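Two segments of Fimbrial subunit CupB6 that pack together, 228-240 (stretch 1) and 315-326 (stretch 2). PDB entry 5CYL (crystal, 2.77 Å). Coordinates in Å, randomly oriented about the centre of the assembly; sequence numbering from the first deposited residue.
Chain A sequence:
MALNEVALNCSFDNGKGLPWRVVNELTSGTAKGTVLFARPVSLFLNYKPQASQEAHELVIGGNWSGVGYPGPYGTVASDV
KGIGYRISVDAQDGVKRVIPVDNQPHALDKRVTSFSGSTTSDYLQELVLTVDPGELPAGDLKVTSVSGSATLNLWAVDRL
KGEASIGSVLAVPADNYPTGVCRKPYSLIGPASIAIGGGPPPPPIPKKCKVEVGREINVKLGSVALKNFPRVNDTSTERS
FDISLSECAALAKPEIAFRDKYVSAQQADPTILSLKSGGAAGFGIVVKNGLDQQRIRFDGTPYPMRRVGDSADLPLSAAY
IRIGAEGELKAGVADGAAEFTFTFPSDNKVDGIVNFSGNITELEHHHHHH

Stretch 1 228-240: NFPRVNDTSTERS
Stretch 2, residues 315-326: PLSAAYIRIGAE

How do the backbones lie together? Residues 315-322 form an extended strand, and the other segment runs antiparallel to it, mostly as loop, becoming strand at Arg-239. There Arg-239 N donates to Ala-318 O and Ala-318 N to Arg-239 O, both at 2.7 Å, closing a hydrogen-bonded pair. Ser-240 and Ser-317 follow as a non-hydrogen-bonded pair, CA to CA 4.2 Å.

What pairs the segments before Arg-239? Thr-235 faces Ile-321 in a single bridge, CA to CA 4.4 Å, with the register shifted by one. Ser-236 N donates to Tyr-320 O (2.9 Å), and Arg-322 N to Asp-234 O (3.0 Å). On the Ala-319 side of these bonds a side chain stands in for backbone: Ser-236, chi1 p, has its CB pointing toward the strand, and its OG accepts from Tyr-320 N at 2.9 Å.

How does the turn meet the strand's end? Arg-231 to Asp-234 form a type II turn, with Asn-233 at phi/psi 84/7. Asn-233 N donates to Arg-322 O at 2.9 Å, nearly straight at 171°, so both backbone polar atoms of Arg-322 are satisfied by the turn. Within the turn, Arg-231 N donates to Asp-234 OD2 (3.2 Å).

What satisfies the Arg-322 guanidinium? The side chain extends with chi1 to chi3 all t, placing NH1 2.7 Å from Phe-229 O and a very short 2.5 Å from Pro-230 O; it donates to both carbonyls, which lie near the guanidinium plane. Arg-322 NE and NH2 donate to Gly-324 O at 3.0 and 3.3 Å. Val-232 N lies over one guanidinium face, while Phe-229, chi1 m, packs its CB 3.9 Å from Arg-322 CD and its CZ 4.1 Å from Tyr-320 CB.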

ATOM      1  N   ASN A 228      14.770 -36.522 -35.159  1.00 53.15           N
ATOM      2  CA  ASN A 228      13.556 -35.757 -34.771  1.00 54.12           C
ATOM      3  C   ASN A 228      13.567 -34.253 -35.075  1.00 48.52           C
ATOM      4  O   ASN A 228      12.546 -33.616 -34.959  1.00 47.27           O
ATOM      5  CB  ASN A 228      13.206 -35.979 -33.288  1.00 58.83           C
ATOM      6  CG  ASN A 228      12.641 -37.365 -33.010  1.00 65.10           C
ATOM      7  OD1 ASN A 228      12.411 -38.175 -33.907  1.00 68.00           O
ATOM      8  ND2 ASN A 228      12.408 -37.638 -31.742  1.00 77.19           N
ATOM      9  N   PHE A 229      14.708 -33.703 -35.465  1.00 43.83           N
ATOM     10  CA  PHE A 229      14.811 -32.286 -35.805  1.00 42.17           C
ATOM     11  C   PHE A 229      15.253 -32.117 -37.242  1.00 40.31           C
ATOM     12  O   PHE A 229      16.398 -31.708 -37.477  1.00 39.19           O
ATOM     13  CB  PHE A 229      15.865 -31.565 -34.948  1.00 41.36           C
ATOM     14  CG  PHE A 229      15.693 -31.716 -33.486  1.00 38.75           C
ATOM     15  CD1 PHE A 229      16.294 -32.765 -32.814  1.00 37.62           C
ATOM     16  CD2 PHE A 229      14.967 -30.785 -32.770  1.00 38.11           C
ATOM     17  CE1 PHE A 229      16.151 -32.895 -31.440  1.00 38.27           C
ATOM     18  CE2 PHE A 229      14.822 -30.904 -31.389  1.00 38.67           C
ATOM     19  CZ  PHE A 229      15.432 -31.949 -30.723  1.00 38.12           C
ATOM     20  N   PRO A 230      14.386 -32.446 -38.204  1.00 39.36           N
ATOM     21  CA  PRO A 230      14.855 -32.419 -39.583  1.00 40.40           C
ATOM     22  C   PRO A 230      15.206 -31.033 -40.016  1.00 42.09           C
ATOM     23  O   PRO A 230      16.175 -30.876 -40.709  1.00 43.21           O
ATOM     24  CB  PRO A 230      13.665 -32.932 -40.397  1.00 41.24           C
ATOM     25  CG  PRO A 230      12.480 -32.799 -39.501  1.00 44.85           C
ATOM     26  CD  PRO A 230      13.031 -33.010 -38.104  1.00 42.17           C
ATOM     27  N   ARG A 231      14.462 -30.025 -39.584  1.00 45.11           N
ATOM     28  CA  ARG A 231      14.698 -28.653 -40.053  1.00 45.41           C
ATOM     29  C   ARG A 231      15.131 -27.759 -38.914  1.00 44.26           C
ATOM     30  O   ARG A 231      14.764 -28.030 -37.778  1.00 49.29           O
ATOM     31  CB  ARG A 231      13.444 -28.087 -40.694  1.00 50.16           C
ATOM     32  CG  ARG A 231      12.851 -28.935 -41.786  1.00 62.26           C
ATOM     33  CD  ARG A 231      11.784 -28.177 -42.607  1.00 77.15           C
ATOM     34  NE  ARG A 231      11.741 -28.585 -44.048  1.00 90.83           N
ATOM     35  CZ  ARG A 231      10.787 -28.254 -44.942  1.00 89.20           C
ATOM     36  NH1 ARG A 231       9.748 -27.499 -44.592  1.00 85.35           N
ATOM     37  NH2 ARG A 231      10.868 -28.691 -46.204  1.00 84.97           N
ATOM     38  N   VAL A 232      15.878 -26.705 -39.180  1.00 41.87           N
ATOM     39  CA  VAL A 232      16.226 -25.769 -38.131  1.00 43.43           C
ATOM     40  C   VAL A 232      14.924 -25.198 -37.587  1.00 46.50           C
ATOM     41  O   VAL A 232      13.957 -25.109 -38.327  1.00 51.76           O
ATOM     42  CB  VAL A 232      17.133 -24.649 -38.666  1.00 40.25           C
ATOM     43  CG1 VAL A 232      17.213 -23.497 -37.695  1.00 37.99           C
ATOM     44  CG2 VAL A 232      18.518 -25.176 -38.941  1.00 43.03           C
ATOM     45  N   ASN A 233      14.904 -24.835 -36.305  1.00 42.97           N
ATOM     46  CA  ASN A 233      13.740 -24.241 -35.654  1.00 41.13           C
ATOM     47  C   ASN A 233      12.739 -25.258 -35.169  1.00 42.37           C
ATOM     48  O   ASN A 233      11.657 -24.909 -34.745  1.00 46.30           O
ATOM     49  CB  ASN A 233      13.026 -23.271 -36.581  1.00 42.25           C
ATOM     50  CG  ASN A 233      13.714 -21.945 -36.696  1.00 42.65           C
ATOM     51  OD1 ASN A 233      14.600 -21.614 -35.936  1.00 41.83           O
ATOM     52  ND2 ASN A 233      13.300 -21.179 -37.668  1.00 41.22           N
ATOM     53  N   ASP A 234      13.107 -26.521 -35.254  1.00 41.65           N
ATOM     54  CA  ASP A 234      12.251 -27.614 -34.851  1.00 39.29           C
ATOM     55  C   ASP A 234      12.480 -27.869 -33.391  1.00 38.27           C
ATOM     56  O   ASP A 234      13.539 -27.606 -32.881  1.00 39.05           O
ATOM     57  CB  ASP A 234      12.582 -28.861 -35.664  1.00 45.18           C
ATOM     58  CG  ASP A 234      11.875 -28.894 -36.980  1.00 51.23           C
ATOM     59  OD1 ASP A 234      11.279 -27.876 -37.358  1.00 63.48           O
ATOM     60  OD2 ASP A 234      11.912 -29.933 -37.644  1.00 51.15           O
ATOM     61  N   THR A 235      11.475 -28.364 -32.704  1.00 33.82           N
ATOM     62  CA  THR A 235      11.603 -28.465 -31.269  1.00 30.09           C
ATOM     63  C   THR A 235      11.118 -29.781 -30.723  1.00 30.40           C
ATOM     64  O   THR A 235      10.311 -30.448 -31.356  1.00 28.65           O
ATOM     65  CB  THR A 235      10.817 -27.369 -30.564  1.00 30.41           C
ATOM     66  OG1 THR A 235       9.453 -27.415 -30.994  1.00 28.17           O
ATOM     67  CG2 THR A 235      11.398 -25.958 -30.817  1.00 30.58           C
ATOM     68  N   SER A 236      11.599 -30.126 -29.528  1.00 30.39           N
ATOM     69  CA  SER A 236      11.250 -31.382 -28.881  1.00 30.29           C
ATOM     70  C   SER A 236       9.860 -31.265 -28.257  1.00 32.74           C
ATOM     71  O   SER A 236       9.249 -30.225 -28.370  1.00 33.33           O
ATOM     72  CB  SER A 236      12.314 -31.775 -27.864  1.00 31.48           C
ATOM     73  OG  SER A 236      12.309 -30.972 -26.699  1.00 31.50           O
ATOM     74  N   THR A 237       9.324 -32.329 -27.663  1.00 35.13           N
ATOM     75  CA  THR A 237       8.043 -32.219 -26.966  1.00 35.49           C
ATOM     76  C   THR A 237       8.200 -31.365 -25.696  1.00 39.33           C
ATOM     77  O   THR A 237       9.227 -31.508 -24.996  1.00 37.54           O
ATOM     78  CB  THR A 237       7.513 -33.601 -26.648  1.00 34.89           C
ATOM     79  OG1 THR A 237       7.391 -34.339 -27.871  1.00 36.78           O
ATOM     80  CG2 THR A 237       6.166 -33.496 -25.994  1.00 34.08           C
ATOM     81  N   GLU A 238       7.236 -30.444 -25.476  1.00 42.40           N
ATOM     82  CA  GLU A 238       7.237 -29.439 -24.376  1.00 43.00           C
ATOM     83  C   GLU A 238       7.126 -30.059 -23.030  1.00 42.66           C
ATOM     84  O   GLU A 238       6.352 -30.979 -22.879  1.00 49.80           O
ATOM     85  CB  GLU A 238       6.039 -28.525 -24.457  1.00 46.43           C
ATOM     86  CG  GLU A 238       6.330 -27.313 -25.280  1.00 59.07           C
ATOM     87  CD  GLU A 238       5.151 -26.384 -25.460  1.00 70.92           C
ATOM     88  OE1 GLU A 238       3.990 -26.759 -25.173  1.00 82.99           O
ATOM     89  OE2 GLU A 238       5.406 -25.241 -25.883  1.00 77.57           O
ATOM     90  N   ARG A 239       7.848 -29.524 -22.052  1.00 40.60           N
ATOM     91  CA  ARG A 239       7.755 -29.960 -20.672  1.00 39.23           C
ATOM     92  C   ARG A 239       7.196 -28.792 -19.890  1.00 38.58           C
ATOM     93  O   ARG A 239       7.675 -27.680 -19.990  1.00 45.26           O
ATOM     94  CB  ARG A 239       9.128 -30.367 -20.142  1.00 43.53           C
ATOM     95  CG  ARG A 239       9.762 -31.529 -20.889  1.00 54.56           C
ATOM     96  CD  ARG A 239       9.012 -32.820 -20.618  1.00 62.49           C
ATOM     97  NE  ARG A 239       9.496 -33.944 -21.418  1.00 66.42           N
ATOM     98  CZ  ARG A 239       8.832 -34.468 -22.448  1.00 69.28           C
ATOM     99  NH1 ARG A 239       7.648 -33.979 -22.801  1.00 78.01           N
ATOM    100  NH2 ARG A 239       9.343 -35.501 -23.118  1.00 63.62           N
ATOM    101  N   SER A 240       6.168 -29.032 -19.085  1.00 37.81           N
ATOM    102  CA  SER A 240       5.526 -27.964 -18.277  1.00 36.20           C
ATOM    103  C   SER A 240       5.980 -27.854 -16.838  1.00 36.11           C
ATOM    104  O   SER A 240       6.095 -28.837 -16.145  1.00 43.26           O
ATOM    105  CB  SER A 240       4.022 -28.114 -18.301  1.00 36.79           C
ATOM    106  OG  SER A 240       3.527 -27.553 -19.512  1.00 48.50           O
ATOM    107  N   PRO A 315       3.369 -19.561 -15.301  1.00 31.96           N
ATOM    108  CA  PRO A 315       3.297 -20.852 -15.978  1.00 31.68           C
ATOM    109  C   PRO A 315       4.305 -20.931 -17.127  1.00 34.71           C
ATOM    110  O   PRO A 315       4.423 -19.989 -17.904  1.00 34.37           O
ATOM    111  CB  PRO A 315       1.863 -20.919 -16.487  1.00 30.90           C
ATOM    112  CG  PRO A 315       1.405 -19.480 -16.555  1.00 34.11           C
ATOM    113  CD  PRO A 315       2.104 -18.820 -15.386  1.00 33.53           C
ATOM    114  N   LEU A 316       5.034 -22.035 -17.218  1.00 32.01           N
ATOM    115  CA  LEU A 316       6.089 -22.172 -18.212  1.00 30.13           C
ATOM    116  C   LEU A 316       6.131 -23.553 -18.853  1.00 31.82           C
ATOM    117  O   LEU A 316       5.743 -24.543 -18.245  1.00 36.64           O
ATOM    118  CB  LEU A 316       7.451 -21.862 -17.590  1.00 28.43           C
ATOM    119  CG  LEU A 316       7.700 -20.455 -17.060  1.00 28.44           C
ATOM    120  CD1 LEU A 316       8.919 -20.413 -16.155  1.00 27.65           C
ATOM    121  CD2 LEU A 316       7.886 -19.458 -18.186  1.00 27.35           C
ATOM    122  N   SER A 317       6.612 -23.601 -20.087  1.00 31.52           N
ATOM    123  CA  SER A 317       6.889 -24.856 -20.778  1.00 32.67           C
ATOM    124  C   SER A 317       8.238 -24.744 -21.479  1.00 32.88           C
ATOM    125  O   SER A 317       8.622 -23.679 -21.942  1.00 39.01           O
ATOM    126  CB  SER A 317       5.775 -25.206 -21.770  1.00 31.97           C
ATOM    127  OG  SER A 317       5.919 -24.471 -22.961  1.00 33.74           O
ATOM    128  N   ALA A 318       8.960 -25.844 -21.556  1.00 30.76           N
ATOM    129  CA  ALA A 318      10.304 -25.841 -22.139  1.00 30.43           C
ATOM    130  C   ALA A 318      10.530 -26.980 -23.135  1.00 30.47           C
ATOM    131  O   ALA A 318       9.927 -28.042 -23.016  1.00 31.18           O
ATOM    132  CB  ALA A 318      11.346 -25.884 -21.040  1.00 28.50           C
ATOM    133  N   ALA A 319      11.386 -26.725 -24.115  1.00 28.01           N
ATOM    134  CA  ALA A 319      11.734 -27.733 -25.112  1.00 26.58           C
ATOM    135  C   ALA A 319      13.087 -27.445 -25.714  1.00 28.51           C
ATOM    136  O   ALA A 319      13.621 -26.335 -25.593  1.00 31.33           O
ATOM    137  CB  ALA A 319      10.684 -27.839 -26.200  1.00 23.77           C
ATOM    138  N   TYR A 320      13.674 -28.473 -26.309  1.00 29.38           N
ATOM    139  CA  TYR A 320      14.876 -28.307 -27.128  1.00 29.65           C
ATOM    140  C   TYR A 320      14.528 -27.653 -28.469  1.00 30.72           C
ATOM    141  O   TYR A 320      13.476 -27.926 -29.056  1.00 30.75           O
ATOM    142  CB  TYR A 320      15.512 -29.665 -27.364  1.00 29.79           C
ATOM    143  CG  TYR A 320      16.240 -30.155 -26.150  1.00 29.95           C
ATOM    144  CD1 TYR A 320      17.327 -29.433 -25.639  1.00 29.93           C
ATOM    145  CD2 TYR A 320      15.865 -31.319 -25.512  1.00 28.63           C
ATOM    146  CE1 TYR A 320      18.018 -29.861 -24.521  1.00 31.55           C
ATOM    147  CE2 TYR A 320      16.533 -31.759 -24.372  1.00 30.31           C
ATOM    148  CZ  TYR A 320      17.599 -31.033 -23.879  1.00 32.78           C
ATOM    149  OH  TYR A 320      18.319 -31.482 -22.773  1.00 36.13           O
ATOM    150  N   ILE A 321      15.407 -26.796 -28.955  1.00 29.91           N
ATOM    151  CA  ILE A 321      15.224 -26.221 -30.290  1.00 29.03           C
ATOM    152  C   ILE A 321      16.475 -26.448 -31.102  1.00 30.47           C
ATOM    153  O   ILE A 321      17.590 -26.373 -30.565  1.00 31.72           O
ATOM    154  CB  ILE A 321      14.903 -24.722 -30.226  1.00 27.15           C
ATOM    155  CG1 ILE A 321      14.350 -24.236 -31.568  1.00 26.20           C
ATOM    156  CG2 ILE A 321      16.126 -23.938 -29.769  1.00 25.42           C
ATOM    157  CD1 ILE A 321      13.961 -22.776 -31.604  1.00 25.81           C
ATOM    158  N   ARG A 322      16.320 -26.727 -32.380  1.00 31.50           N
ATOM    159  CA  ARG A 322      17.496 -26.899 -33.216  1.00 33.65           C
ATOM    160  C   ARG A 322      17.995 -25.595 -33.823  1.00 34.46           C
ATOM    161  O   ARG A 322      17.294 -24.951 -34.608  1.00 34.80           O
ATOM    162  CB  ARG A 322      17.179 -27.875 -34.311  1.00 35.53           C
ATOM    163  CG  ARG A 322      18.332 -28.085 -35.266  1.00 35.70           C
ATOM    164  CD  ARG A 322      17.834 -28.626 -36.580  1.00 34.48           C
ATOM    165  NE  ARG A 322      18.818 -28.467 -37.623  1.00 33.58           N
ATOM    166  CZ  ARG A 322      18.775 -29.109 -38.777  1.00 35.08           C
ATOM    167  NH1 ARG A 322      17.772 -29.950 -39.049  1.00 34.23           N
ATOM    168  NH2 ARG A 322      19.728 -28.897 -39.669  1.00 34.24           N
ATOM    169  N   ILE A 323      19.213 -25.212 -33.493  1.00 35.39           N
ATOM    170  CA  ILE A 323      19.733 -23.982 -34.090  1.00 37.30           C
ATOM    171  C   ILE A 323      20.791 -24.187 -35.174  1.00 40.60           C
ATOM    172  O   ILE A 323      20.926 -23.297 -35.994  1.00 46.81           O
ATOM    173  CB  ILE A 323      20.228 -22.967 -33.057  1.00 33.45           C
ATOM    174  CG1 ILE A 323      21.464 -23.574 -32.399  1.00 34.09           C
ATOM    175  CG2 ILE A 323      19.075 -22.591 -32.123  1.00 31.86           C
ATOM    176  CD1 ILE A 323      21.955 -22.946 -31.116  1.00 37.10           C
ATOM    177  N   GLY A 324      21.494 -25.325 -35.213  1.00 38.74           N
ATOM    178  CA  GLY A 324      22.550 -25.523 -36.219  1.00 39.63           C
ATOM    179  C   GLY A 324      22.120 -25.908 -37.637  1.00 45.29           C
ATOM    180  O   GLY A 324      21.097 -26.539 -37.875  1.00 44.98           O
ATOM    181  N   ALA A 325      22.939 -25.566 -38.615  1.00 51.42           N
ATOM    182  CA  ALA A 325      22.739 -26.129 -39.968  1.00 54.36           C
ATOM    183  C   ALA A 325      23.270 -27.577 -40.045  1.00 55.67           C
ATOM    184  O   ALA A 325      23.861 -28.088 -39.073  1.00 50.43           O
ATOM    185  CB  ALA A 325      23.429 -25.237 -40.988  1.00 56.57           C
ATOM    186  N   GLU A 326      23.127 -28.217 -41.199  1.00 59.92           N
ATOM    187  CA  GLU A 326      23.480 -29.642 -41.299  1.00 69.86           C
ATOM    188  C   GLU A 326      24.859 -30.078 -40.794  1.00 67.13           C
ATOM    189  O   GLU A 326      24.988 -31.084 -40.084  1.00 62.49           O
ATOM    190  CB  GLU A 326      23.208 -30.182 -42.700  1.00 75.13           C
ATOM    191  CG  GLU A 326      22.593 -31.578 -42.689  1.00 90.71           C
ATOM    192  CD  GLU A 326      21.207 -31.618 -42.039  1.00 97.04           C
ATOM    193  OE1 GLU A 326      20.278 -30.977 -42.578  1.00 94.17           O
ATOM    194  OE2 GLU A 326      21.064 -32.270 -40.970  1.00 96.12           O
TER